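Local coordinates for DNA repair protein RecO (Deinococcus radiodurans, PDB 1U5K) that probably takes part in DNA repair and in homologous recombination by the RecF pathway, and carries a bound zinc ion, at residues S9-R14 and F53-V58; L34-R39 and A69-A74. One frame throughout, in Å; residues are numbered along the deposited sequence.

Contact 1. Residues S9-R14 and F53-V58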
ATOM      1  N   SER A   9       0.276  20.572 -18.466  1.00 33.14           N
ATOM      2  CA  SER A   9      -0.762  19.713 -19.019  1.00 33.92           C
ATOM      3  C   SER A   9      -0.387  18.246 -18.789  1.00 32.91           C
ATOM      4  O   SER A   9       0.720  17.803 -19.089  1.00 32.92           O
ATOM      5  CB  SER A   9      -0.924  19.990 -20.517  1.00 34.31           C
ATOM      6  OG  SER A   9      -2.039  19.290 -21.044  1.00 38.83           O
ATOM      7  N   GLY A  10      -1.293  17.490 -18.184  1.00 31.31           N
ATOM      8  CA  GLY A  10      -1.033  16.080 -17.989  1.00 29.67           C
ATOM      9  C   GLY A  10      -2.205  15.394 -17.335  1.00 27.92           C
ATOM     10  O   GLY A  10      -3.293  15.954 -17.232  1.00 26.83           O
ATOM     11  N   ILE A  11      -1.923  14.184 -16.866  1.00 25.93           N
ATOM     12  CA  ILE A  11      -2.914  13.247 -16.390  1.00 24.63           C
ATOM     13  C   ILE A  11      -2.827  13.101 -14.876  1.00 24.54           C
ATOM     14  O   ILE A  11      -1.766  12.804 -14.330  1.00 24.01           O
ATOM     15  CB  ILE A  11      -2.646  11.895 -17.076  1.00 23.96           C
ATOM     16  CG1 ILE A  11      -2.893  12.047 -18.582  1.00 24.87           C
ATOM     17  CG2 ILE A  11      -3.654  10.899 -16.533  1.00 25.20           C
ATOM     18  CD1 ILE A  11      -2.455  10.895 -19.409  1.00 25.76           C
ATOM     19  N   VAL A  12      -3.989  13.215 -14.249  1.00 23.44           N
ATOM     20  CA  VAL A  12      -4.142  13.103 -12.810  1.00 24.28           C
ATOM     21  C   VAL A  12      -3.989  11.638 -12.463  1.00 23.61           C
ATOM     22  O   VAL A  12      -4.731  10.807 -12.969  1.00 25.05           O
ATOM     23  CB  VAL A  12      -5.533  13.565 -12.344  1.00 23.19           C
ATOM     24  CG1 VAL A  12      -5.699  13.428 -10.848  1.00 23.98           C
ATOM     25  CG2 VAL A  12      -5.771  14.982 -12.741  1.00 26.66           C
ATOM     26  N   ILE A  13      -3.007  11.321 -11.635  1.00 23.25           N
ATOM     27  CA  ILE A  13      -2.764   9.960 -11.177  1.00 22.73           C
ATOM     28  C   ILE A  13      -3.102   9.697  -9.708  1.00 24.58           C
ATOM     29  O   ILE A  13      -3.211   8.541  -9.294  1.00 24.99           O
ATOM     30  CB  ILE A  13      -1.349   9.483 -11.528  1.00 22.44           C
ATOM     31  CG1 ILE A  13      -0.266  10.300 -10.826  1.00 19.98           C
ATOM     32  CG2 ILE A  13      -1.198   9.454 -13.028  1.00 21.49           C
ATOM     33  CD1 ILE A  13       1.047   9.582 -10.629  1.00 21.98           C
ATOM     34  N   ARG A  14      -3.286  10.761  -8.930  1.00 25.02           N
ATOM     35  CA  ARG A  14      -3.684  10.654  -7.535  1.00 27.25           C
ATOM     36  C   ARG A  14      -4.396  11.942  -7.128  1.00 27.89           C
ATOM     37  O   ARG A  14      -3.976  13.032  -7.514  1.00 28.23           O
ATOM     38  CB  ARG A  14      -2.489  10.397  -6.608  1.00 27.33           C
ATOM     39  CG  ARG A  14      -2.879   9.685  -5.326  1.00 28.16           C
ATOM     40  CD  ARG A  14      -1.717   9.228  -4.426  1.00 28.79           C
ATOM     41  NE  ARG A  14      -0.813   8.295  -5.096  1.00 25.55           N
ATOM     42  CZ  ARG A  14       0.371   8.615  -5.595  1.00 32.04           C
ATOM     43  NH1 ARG A  14       0.869   9.841  -5.467  1.00 33.13           N
ATOM     44  NH2 ARG A  14       1.102   7.693  -6.201  1.00 28.54           N
ATOM     45  N   PHE A  53      -7.287  10.093 -13.855  1.00 28.01           N
ATOM     46  CA  PHE A  53      -7.219   9.682 -15.245  1.00 28.15           C
ATOM     47  C   PHE A  53      -7.644  10.782 -16.218  1.00 28.46           C
ATOM     48  O   PHE A  53      -7.536  10.610 -17.425  1.00 28.23           O
ATOM     49  CB  PHE A  53      -7.929   8.347 -15.504  1.00 28.24           C
ATOM     50  CG  PHE A  53      -7.674   7.293 -14.447  1.00 27.21           C
ATOM     51  CD1 PHE A  53      -8.723   6.589 -13.881  1.00 27.17           C
ATOM     52  CD2 PHE A  53      -6.409   7.078 -13.936  1.00 26.53           C
ATOM     53  CE1 PHE A  53      -8.514   5.630 -12.883  1.00 30.27           C
ATOM     54  CE2 PHE A  53      -6.192   6.145 -12.944  1.00 28.40           C
ATOM     55  CZ  PHE A  53      -7.232   5.415 -12.406  1.00 29.55           C
ATOM     56  N   HIS A  54      -8.043  11.943 -15.724  1.00 28.84           N
ATOM     57  CA  HIS A  54      -8.333  13.061 -16.612  1.00 29.96           C
ATOM     58  C   HIS A  54      -7.042  13.695 -17.113  1.00 29.73           C
ATOM     59  O   HIS A  54      -6.076  13.815 -16.355  1.00 28.66           O
ATOM     60  CB  HIS A  54      -9.140  14.116 -15.859  1.00 31.22           C
ATOM     61  CG  HIS A  54     -10.582  13.769 -15.658  1.00 34.16           C
ATOM     62  ND1 HIS A  54     -11.449  14.613 -14.999  1.00 39.68           N
ATOM     63  CD2 HIS A  54     -11.324  12.713 -16.068  1.00 39.43           C
ATOM     64  CE1 HIS A  54     -12.658  14.079 -14.990  1.00 41.27           C
ATOM     65  NE2 HIS A  54     -12.616  12.943 -15.660  1.00 40.63           N
ATOM     66  N   HIS A  55      -7.011  14.067 -18.390  1.00 28.87           N
ATOM     67  CA  HIS A  55      -5.932  14.879 -18.951  1.00 29.33           C
ATOM     68  C   HIS A  55      -6.403  16.314 -18.752  1.00 30.09           C
ATOM     69  O   HIS A  55      -7.436  16.702 -19.301  1.00 29.97           O
ATOM     70  CB  HIS A  55      -5.684  14.557 -20.437  1.00 30.02           C
ATOM     71  CG  HIS A  55      -4.438  15.160 -21.010  1.00 28.93           C
ATOM     72  ND1 HIS A  55      -3.633  14.488 -21.903  1.00 35.16           N
ATOM     73  CD2 HIS A  55      -3.832  16.352 -20.793  1.00 32.59           C
ATOM     74  CE1 HIS A  55      -2.597  15.244 -22.223  1.00 35.11           C
ATOM     75  NE2 HIS A  55      -2.686  16.378 -21.549  1.00 34.03           N
ATOM     76  N   VAL A  56      -5.685  17.068 -17.924  1.00 30.53           N
ATOM     77  CA  VAL A  56      -6.034  18.447 -17.610  1.00 30.75           C
ATOM     78  C   VAL A  56      -4.939  19.424 -18.007  1.00 31.30           C
ATOM     79  O   VAL A  56      -3.759  19.075 -18.033  1.00 31.56           O
ATOM     80  CB  VAL A  56      -6.371  18.626 -16.128  1.00 31.52           C
ATOM     81  CG1 VAL A  56      -7.544  17.742 -15.761  1.00 33.25           C
ATOM     82  CG2 VAL A  56      -5.155  18.353 -15.237  1.00 33.10           C
ATOM     83  N   GLY A  57      -5.351  20.643 -18.341  1.00 31.75           N
ATOM     84  CA  GLY A  57      -4.481  21.798 -18.461  1.00 32.00           C
ATOM     85  C   GLY A  57      -4.648  22.622 -17.197  1.00 32.67           C
ATOM     86  O   GLY A  57      -5.760  22.860 -16.725  1.00 33.07           O
ATOM     87  N   VAL A  58      -3.526  22.986 -16.593  1.00 32.84           N
ATOM     88  CA  VAL A  58      -3.534  23.702 -15.329  1.00 33.34           C
ATOM     89  C   VAL A  58      -2.563  24.870 -15.402  1.00 33.37           C
ATOM     90  O   VAL A  58      -1.476  24.757 -15.963  1.00 32.84           O
ATOM     91  CB  VAL A  58      -3.103  22.844 -14.118  1.00 33.02           C
ATOM     92  CG1 VAL A  58      -4.187  21.841 -13.754  1.00 34.22           C
ATOM     93  CG2 VAL A  58      -1.773  22.139 -14.333  1.00 33.02           C
TER
HETATM   94  O   HOH W   1       0.217  17.118 -22.282  1.00 44.34           O
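Ser9 and His55 meet on one face of an antiparallel strand pair in the N-terminal OB-type domain, where strand 55-61 lies against strand 5-17. His55 holds CG anti to its backbone N (chi1 -169°), and its imidazole presents an edge to the serine: NE2 donates to Ser9 OG at 3.0 Å, with the oxygen close to the ring plane. Ser9 OG is also hydrogen-bonded to Glu77 of strand 69-78, so a small hydroxyl suits this partly exposed place by serving two polar neighbours. Replacing His55 with an alanine would probably leave Ser9 OG without its imidazole donor and take the ring away from Ile11 CG1.

Ile11 lies on the same face, its side chain crossing that of His55 at about a right angle, with CG1 4.2 Å from His55 ND1. A branched apolar residue suits this buried place, because Ile11 also touches Phe113, Ala117 and Leu120 of helix 110-125. Val12 and Val56 approach through their methyl groups, CG2 to CG2 at 4.2 Å. Between the strands Gly10 and Val56 form a hydrogen-bonded pair: Gly10 N donates to Val56 O at 2.9 Å and Val56 N to Gly10 O at 2.7 Å. Just before strand 55-61 begins, Val12 N still donates to His54 O at 3.0 Å. Phe53, whose ring packs edge-to-face on Tyr89 of helix 86-102, gives the last bond, its N 2.8 Å from Val12 O and tilted 19° from that carbonyl's plane.

Contact 2. Residues L34-R39 and A69-A74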
ATOM      1  N   LEU A  34       4.347  16.225 -11.435  1.00 30.57           N
ATOM      2  CA  LEU A  34       3.924  17.478 -10.832  1.00 30.52           C
ATOM      3  C   LEU A  34       2.953  17.198  -9.688  1.00 31.12           C
ATOM      4  O   LEU A  34       1.965  16.502  -9.878  1.00 30.94           O
ATOM      5  CB  LEU A  34       3.233  18.372 -11.869  1.00 30.93           C
ATOM      6  CG  LEU A  34       2.583  19.686 -11.425  1.00 32.74           C
ATOM      7  CD1 LEU A  34       3.591  20.624 -10.787  1.00 35.44           C
ATOM      8  CD2 LEU A  34       1.914  20.346 -12.616  1.00 37.41           C
ATOM      9  N   LYS A  35       3.258  17.729  -8.509  1.00 30.75           N
ATOM     10  CA  LYS A  35       2.367  17.746  -7.356  1.00 31.86           C
ATOM     11  C   LYS A  35       1.890  19.174  -7.120  1.00 31.11           C
ATOM     12  O   LYS A  35       2.677  20.114  -7.166  1.00 31.27           O
ATOM     13  CB  LYS A  35       3.077  17.188  -6.122  1.00 31.75           C
ATOM     14  CG  LYS A  35       2.145  16.858  -4.959  1.00 35.30           C
ATOM     15  CD  LYS A  35       2.733  15.810  -4.015  1.00 39.80           C
ATOM     16  CE  LYS A  35       1.987  15.753  -2.687  1.00 45.28           C
ATOM     17  NZ  LYS A  35       2.717  15.058  -1.586  1.00 47.02           N
ATOM     18  N   ALA A  36       0.590  19.343  -6.917  1.00 29.82           N
ATOM     19  CA  ALA A  36       0.000  20.652  -6.698  1.00 30.08           C
ATOM     20  C   ALA A  36      -1.290  20.543  -5.890  1.00 30.48           C
ATOM     21  O   ALA A  36      -1.898  19.478  -5.804  1.00 30.23           O
ATOM     22  CB  ALA A  36      -0.297  21.313  -8.023  1.00 30.19           C
ATOM     23  N   ILE A  37      -1.708  21.663  -5.312  1.00 31.37           N
ATOM     24  CA  ILE A  37      -2.868  21.765  -4.433  1.00 32.01           C
ATOM     25  C   ILE A  37      -3.860  22.776  -4.996  1.00 33.32           C
ATOM     26  O   ILE A  37      -3.461  23.885  -5.342  1.00 33.06           O
ATOM     27  CB  ILE A  37      -2.434  22.163  -3.005  1.00 32.07           C
ATOM     28  CG1 ILE A  37      -3.645  22.287  -2.078  1.00 33.03           C
ATOM     29  CG2 ILE A  37      -1.672  23.491  -2.965  1.00 31.52           C
ATOM     30  CD1 ILE A  37      -3.258  22.211  -0.606  1.00 35.77           C
ATOM     31  N   ALA A  38      -5.127  22.391  -5.116  1.00 35.05           N
ATOM     32  CA  ALA A  38      -6.213  23.304  -5.435  1.00 37.81           C
ATOM     33  C   ALA A  38      -6.896  23.674  -4.119  1.00 41.46           C
ATOM     34  O   ALA A  38      -7.607  22.864  -3.516  1.00 40.90           O
ATOM     35  CB  ALA A  38      -7.189  22.675  -6.423  1.00 37.84           C
ATOM     36  N   ARG A  39      -6.618  24.884  -3.641  1.00 45.19           N
ATOM     37  CA  ARG A  39      -7.100  25.321  -2.334  1.00 48.84           C
ATOM     38  C   ARG A  39      -8.600  25.594  -2.386  1.00 50.94           C
ATOM     39  O   ARG A  39      -9.130  26.019  -3.413  1.00 50.01           O
ATOM     40  CB  ARG A  39      -6.299  26.511  -1.805  1.00 49.67           C
ATOM     41  CG  ARG A  39      -4.928  26.093  -1.305  1.00 53.01           C
ATOM     42  CD  ARG A  39      -3.878  27.192  -1.361  1.00 58.97           C
ATOM     43  NE  ARG A  39      -2.505  26.706  -1.221  1.00 61.17           N
ATOM     44  CZ  ARG A  39      -1.977  26.255  -0.088  1.00 65.29           C
ATOM     45  NH1 ARG A  39      -2.692  26.209   1.029  1.00 68.04           N
ATOM     46  NH2 ARG A  39      -0.716  25.842  -0.065  1.00 65.94           N
ATOM     47  N   ALA A  69       3.244  23.683  -5.338  1.00 43.73           N
ATOM     48  CA  ALA A  69       2.617  24.533  -6.341  1.00 41.69           C
ATOM     49  C   ALA A  69       1.107  24.546  -6.140  1.00 40.47           C
ATOM     50  O   ALA A  69       0.501  23.541  -5.770  1.00 38.39           O
ATOM     51  CB  ALA A  69       2.959  24.071  -7.745  1.00 42.02           C
ATOM     52  N   SER A  70       0.510  25.705  -6.388  1.00 38.03           N
ATOM     53  CA  SER A  70      -0.910  25.893  -6.160  1.00 38.43           C
ATOM     54  C   SER A  70      -1.592  26.010  -7.521  1.00 36.79           C
ATOM     55  O   SER A  70      -1.031  26.605  -8.430  1.00 35.91           O
ATOM     56  CB  SER A  70      -1.114  27.096  -5.233  1.00 38.46           C
ATOM     57  OG  SER A  70      -1.823  28.115  -5.902  1.00 43.52           O
ATOM     58  N   VAL A  71      -2.761  25.396  -7.680  1.00 35.77           N
ATOM     59  CA  VAL A  71      -3.491  25.379  -8.944  1.00 36.22           C
ATOM     60  C   VAL A  71      -4.393  26.604  -8.973  1.00 36.56           C
ATOM     61  O   VAL A  71      -5.194  26.799  -8.064  1.00 37.17           O
ATOM     62  CB  VAL A  71      -4.394  24.133  -9.115  1.00 36.00           C
ATOM     63  CG1 VAL A  71      -5.207  24.225 -10.400  1.00 37.07           C
ATOM     64  CG2 VAL A  71      -3.582  22.860  -9.112  1.00 34.44           C
ATOM     65  N   LYS A  72      -4.239  27.431 -10.004  1.00 37.49           N
ATOM     66  CA  LYS A  72      -5.004  28.665 -10.132  1.00 38.52           C
ATOM     67  C   LYS A  72      -6.159  28.441 -11.105  1.00 38.93           C
ATOM     68  O   LYS A  72      -7.256  28.959 -10.902  1.00 38.90           O
ATOM     69  CB  LYS A  72      -4.082  29.820 -10.546  1.00 38.78           C
ATOM     70  CG  LYS A  72      -3.074  30.215  -9.458  1.00 43.26           C
ATOM     71  CD  LYS A  72      -2.986  31.734  -9.197  1.00 50.03           C
ATOM     72  CE  LYS A  72      -2.043  32.178  -8.058  1.00 51.74           C
ATOM     73  NZ  LYS A  72      -1.196  33.418  -8.226  1.00 47.56           N
ATOM     74  N   GLN A  73      -5.909  27.689 -12.172  1.00 39.65           N
ATOM     75  CA  GLN A  73      -6.963  27.300 -13.105  1.00 40.68           C
ATOM     76  C   GLN A  73      -6.760  25.866 -13.592  1.00 40.15           C
ATOM     77  O   GLN A  73      -5.651  25.340 -13.636  1.00 38.32           O
ATOM     78  CB  GLN A  73      -6.989  28.228 -14.319  1.00 41.22           C
ATOM     79  CG  GLN A  73      -7.422  29.660 -14.049  1.00 46.07           C
ATOM     80  CD  GLN A  73      -7.068  30.578 -15.201  1.00 52.88           C
ATOM     81  OE1 GLN A  73      -6.967  30.123 -16.339  1.00 60.74           O
ATOM     82  NE2 GLN A  73      -6.884  31.864 -14.921  1.00 57.68           N
ATOM     83  N   ALA A  74      -7.859  25.233 -13.983  1.00 40.85           N
ATOM     84  CA  ALA A  74      -7.805  23.870 -14.492  1.00 40.96           C
ATOM     85  C   ALA A  74      -8.883  23.704 -15.550  1.00 41.00           C
ATOM     86  O   ALA A  74     -10.027  24.101 -15.346  1.00 40.52           O
ATOM     87  CB  ALA A  74      -7.994  22.876 -13.358  1.00 41.08           C
TER
HETATM   88  O   HOH W   2       4.867  21.381  -6.523  1.00 38.98           O
HETATM   89  O   HOH W   3      -5.239  26.783  -5.262  1.00 42.19           O
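The Arg39 guanidinium has Ile37 CD1 over the centre of one face, 4.2 Å above the plane, and Ser70 at its edge, where Ser70 CB comes 4.3 Å from Arg39 NE. A long chain with a flat, polar end suits this exposed position just past strand 32-38, since it can lie over an isoleucine while its charge stays near the surface. Ile37 has CG1 anti to its backbone N (chi1 179°), which leaves CG2 between the backbone N and the carbonyl carbon, facing the other strand at 3.5 Å from Ala69 O.

Ala36, whose side chain is on the sheet face opposite to that of Ile37, packs its CB against Val71 CG2 at 3.8 Å, and Ala38 CB lies against CB of the same valine, so the branched residue rests on two alanines. A bare methyl suits Ala36 because its CB already sits close to the carbonyl oxygen of Ala69.

Ile37 joins the strands through both of its backbone polar atoms. Its N donates to Ala69 O at 2.9 Å, while its O receives Val71 N at 2.9 Å, the donor standing 38° out of the carbonyl plane. Beyond this central residue water takes over: water 2 links Lys35 O to Ala69 N, and water 3 joins Arg39 N to Val71 O. Further along, Lys72 and Gln73 both face Gln59 of strand 55-61 in a classic beta bulge. One residue bonded to the two neighbours of its partner, here Ile37 to Ala69 and Val71 around Ser70, is the pattern of a parallel bridge, and it joins the third and fifth strands of the OB-type domain, the parallel pairing within its otherwise antiparallel sheet.

In the fold
Both contacts belong to the same five-stranded sheet, and strands 55-61 and 69-78, one from each contact, are neighbours in it. Val58 packs against Val71 and Ala74 where the two contacts meet, their centres about 11 Å apart. Contact 1 is antiparallel and lies nearer the middle of the chain, about 14 Å from its centre, with helices 86-102 and 110-125 packed on its apolar residues. Contact 2, about 22 Å out, is parallel; its alanines, isoleucine and valine are buried, while Lys35 and Arg39 are exposed. The chemistry differs: contact 1 adds a histidine–serine bond to four direct backbone bonds, whereas contact 2 has two, with waters joining backbone atoms of the two strands beside them.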